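PDB 6LQF: AT-rich interactive domain-containing protein 4, which recognises histone H3 carrying the H3K4me3 mark together with DNA through its ARID-PHD cassette, as an ISWI component that regulates the floral transition in Arabidopsis. Local coordinates for a contact of chain A with DNA. Coordinates in Å, arbitrary orientation; residue numbers count along the deposited sequence, not the author numbering.

A contact of chain A with DNA. Residues 57-61, 114. With nucleotides of chain B.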
ATOM      1  N   ALA A  57       0.626  11.733  15.010  1.00 24.54           N
ATOM      2  CA  ALA A  57      -0.657  11.079  14.746  1.00 21.26           C
ATOM      3  C   ALA A  57      -0.564   9.693  15.357  1.00 21.28           C
ATOM      4  O   ALA A  57       0.474   9.015  15.309  1.00 21.03           O
ATOM      5  CB  ALA A  57      -1.000  10.969  13.270  1.00 21.03           C
ATOM      6  N   VAL A  58      -1.680   9.278  15.922  1.00 18.06           N
ATOM      7  CA  VAL A  58      -1.776   8.004  16.643  1.00 20.57           C
ATOM      8  C   VAL A  58      -2.920   7.197  16.024  1.00 19.59           C
ATOM      9  O   VAL A  58      -3.992   7.741  15.701  1.00 20.59           O
ATOM     10  CB  VAL A  58      -2.045   8.257  18.110  1.00 24.20           C
ATOM     11  CG1 VAL A  58      -2.312   6.965  18.886  1.00 23.19           C
ATOM     12  CG2 VAL A  58      -0.875   9.006  18.706  1.00 26.91           C
ATOM     13  N   LEU A  59      -2.685   5.894  15.878  1.00 17.20           N
ATOM     14  CA  LEU A  59      -3.659   4.930  15.368  1.00 18.22           C
ATOM     15  C   LEU A  59      -3.552   3.675  16.238  1.00 17.12           C
ATOM     16  O   LEU A  59      -2.489   3.079  16.315  1.00 19.12           O
ATOM     17  CB  LEU A  59      -3.367   4.582  13.923  1.00 20.18           C
ATOM     18  CG  LEU A  59      -4.350   3.572  13.322  1.00 24.19           C
ATOM     19  CD1 LEU A  59      -5.690   4.221  13.263  1.00 28.44           C
ATOM     20  CD2 LEU A  59      -3.912   3.179  11.939  1.00 25.18           C
ATOM     21  N   ASN A  60      -4.664   3.276  16.835  1.00 17.15           N
ATOM     22  CA  ASN A  60      -4.742   2.119  17.715  1.00 17.50           C
ATOM     23  C   ASN A  60      -3.637   2.186  18.777  1.00 21.80           C
ATOM     24  O   ASN A  60      -2.936   1.215  18.995  1.00 22.01           O
ATOM     25  CB  ASN A  60      -4.619   0.836  16.887  1.00 18.53           C
ATOM     26  CG  ASN A  60      -5.096  -0.402  17.622  1.00 23.49           C
ATOM     27  OD1 ASN A  60      -5.879  -0.315  18.552  1.00 24.38           O
ATOM     28  ND2 ASN A  60      -4.616  -1.589  17.190  1.00 21.72           N
ATOM     29  N   SER A  61      -3.497   3.366  19.393  1.00 19.31           N
ATOM     30  CA  SER A  61      -2.556   3.646  20.506  1.00 21.02           C
ATOM     31  C   SER A  61      -1.085   3.592  20.166  1.00 24.95           C
ATOM     32  O   SER A  61      -0.267   3.536  21.107  1.00 27.55           O
ATOM     33  CB  SER A  61      -2.790   2.634  21.648  1.00 27.36           C
ATOM     34  OG  SER A  61      -4.136   2.682  22.113  1.00 36.04           O
ATOM     35  N   HIS A 114      -5.540   9.778   6.575  1.00 17.18           N
ATOM     36  CA  HIS A 114      -4.129  10.004   6.897  1.00 17.49           C
ATOM     37  C   HIS A 114      -3.288   9.962   5.624  1.00 17.36           C
ATOM     38  O   HIS A 114      -2.286  10.689   5.528  1.00 19.16           O
ATOM     39  CB  HIS A 114      -3.590   8.939   7.844  1.00 18.24           C
ATOM     40  CG  HIS A 114      -4.075   9.049   9.266  1.00 17.09           C
ATOM     41  ND1 HIS A 114      -4.079  10.233   9.964  1.00 23.74           N
ATOM     42  CD2 HIS A 114      -4.480   8.089  10.141  1.00 19.54           C
ATOM     43  CE1 HIS A 114      -4.494  10.011  11.199  1.00 27.85           C
ATOM     44  NE2 HIS A 114      -4.742   8.719  11.337  1.00 24.41           N
TER
ATOM     45  P    DT B   3      -5.087  11.520  15.836  1.00 32.45           P
ATOM     46  OP1  DT B   3      -3.713  11.231  16.146  1.00 35.68           O
ATOM     47  OP2  DT B   3      -5.514  11.558  14.482  1.00 31.34           O
ATOM     48  O5'  DT B   3      -6.037  10.518  16.607  1.00 30.94           O
ATOM     49  C5'  DT B   3      -5.823  10.274  17.984  1.00 30.20           C
ATOM     50  C4'  DT B   3      -6.878   9.362  18.557  1.00 26.46           C
ATOM     51  O4'  DT B   3      -8.134  10.053  18.556  1.00 28.58           O
ATOM     52  C3'  DT B   3      -7.120   8.030  17.837  1.00 27.71           C
ATOM     53  O3'  DT B   3      -6.969   7.028  18.834  1.00 32.42           O
ATOM     54  C2'  DT B   3      -8.563   8.122  17.378  1.00 29.83           C
ATOM     55  C1'  DT B   3      -9.156   9.116  18.349  1.00 28.21           C
ATOM     56  N1   DT B   3     -10.296   9.855  17.853  1.00 27.13           N
ATOM     57  C2   DT B   3     -11.411   9.981  18.641  1.00 27.84           C
ATOM     58  O2   DT B   3     -11.549   9.396  19.692  1.00 29.96           O
ATOM     59  N3   DT B   3     -12.405  10.745  18.094  1.00 24.86           N
ATOM     60  C4   DT B   3     -12.364  11.432  16.901  1.00 28.48           C
ATOM     61  O4   DT B   3     -13.318  12.101  16.551  1.00 31.61           O
ATOM     62  C5   DT B   3     -11.143  11.291  16.152  1.00 29.28           C
ATOM     63  C7   DT B   3     -11.008  11.997  14.842  1.00 34.40           C
ATOM     64  C6   DT B   3     -10.171  10.545  16.676  1.00 25.45           C
ATOM     65  P    DA B   4      -6.784   5.500  18.534  1.00 25.22           P
ATOM     66  OP1  DA B   4      -5.697   5.052  19.323  1.00 26.85           O
ATOM     67  OP2  DA B   4      -6.820   5.232  17.124  1.00 22.95           O
ATOM     68  O5'  DA B   4      -8.117   4.868  19.096  1.00 28.31           O
ATOM     69  C5'  DA B   4      -8.407   4.944  20.484  1.00 37.09           C
ATOM     70  C4'  DA B   4      -9.758   4.339  20.789  1.00 45.61           C
ATOM     71  O4'  DA B   4     -10.811   5.199  20.328  1.00 43.21           O
ATOM     72  C3'  DA B   4     -10.040   2.970  20.189  1.00 44.50           C
ATOM     73  O3'  DA B   4     -10.783   2.300  21.195  1.00 46.83           O
ATOM     74  C2'  DA B   4     -10.918   3.284  18.997  1.00 36.45           C
ATOM     75  C1'  DA B   4     -11.683   4.488  19.471  1.00 38.32           C
ATOM     76  N9   DA B   4     -12.104   5.420  18.447  1.00 34.83           N
ATOM     77  C8   DA B   4     -11.414   5.834  17.342  1.00 36.56           C
ATOM     78  N7   DA B   4     -12.014   6.774  16.665  1.00 33.93           N
ATOM     79  C5   DA B   4     -13.180   6.999  17.376  1.00 26.38           C
ATOM     80  C6   DA B   4     -14.257   7.859  17.166  1.00 24.92           C
ATOM     81  N6   DA B   4     -14.335   8.706  16.143  1.00 26.70           N
ATOM     82  N1   DA B   4     -15.259   7.839  18.065  1.00 29.62           N
ATOM     83  C2   DA B   4     -15.185   6.982  19.085  1.00 28.05           C
ATOM     84  N3   DA B   4     -14.227   6.128  19.392  1.00 30.21           N
ATOM     85  C4   DA B   4     -13.236   6.188  18.490  1.00 32.06           C
TER
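Backbone amides of what appears to be a short beta-hairpin in the ARID domain grip two successive phosphates of one DNA strand, a contact to the backbone that reads no base. At the first of the two phosphates, that of DT3, the amide N of Val58 donates a nearly straight hydrogen bond to DT3 OP1 (2.8 Å, 162° at H). Ala57 lies beside the same oxygen, its CA 3.4 Å from DT3 OP1, and its small side chain probably lets the chain pass close to the phosphate. The other non-bridging oxygen, DT3 OP2, meets the edge of the His114 imidazole, in the ring plane, with His114 CE1 3.8 Å away; this is a loose contact, though a positively charged ring would favour the phosphate. Val58, beta-branched and so suited to an extended strand, also reaches towards the next phosphate: its CG1, anti to the backbone N (chi1 174°), comes within 3.9 Å of DA4 OP1.

The DA4 phosphate is held through both non-bridging oxygens by consecutive amides. Asn60 N donates to DA4 OP2 (2.9 Å). Ser61 N donates to DA4 OP1 (2.8 Å). Both residues have positive phi, a turn that points the two N-H groups at one phosphate; asparagine tolerates this well, and the short side chain of Ser61 adds little bulk near the phosphate. Ser61 OG stays 4.0 Å from DA4 OP1, so the backbone carries this grip.

Strands 58-59 and 62-63 flank the turn at Asn60 and Ser61, while His114 projects from helix 107-118 towards the DT3 phosphate.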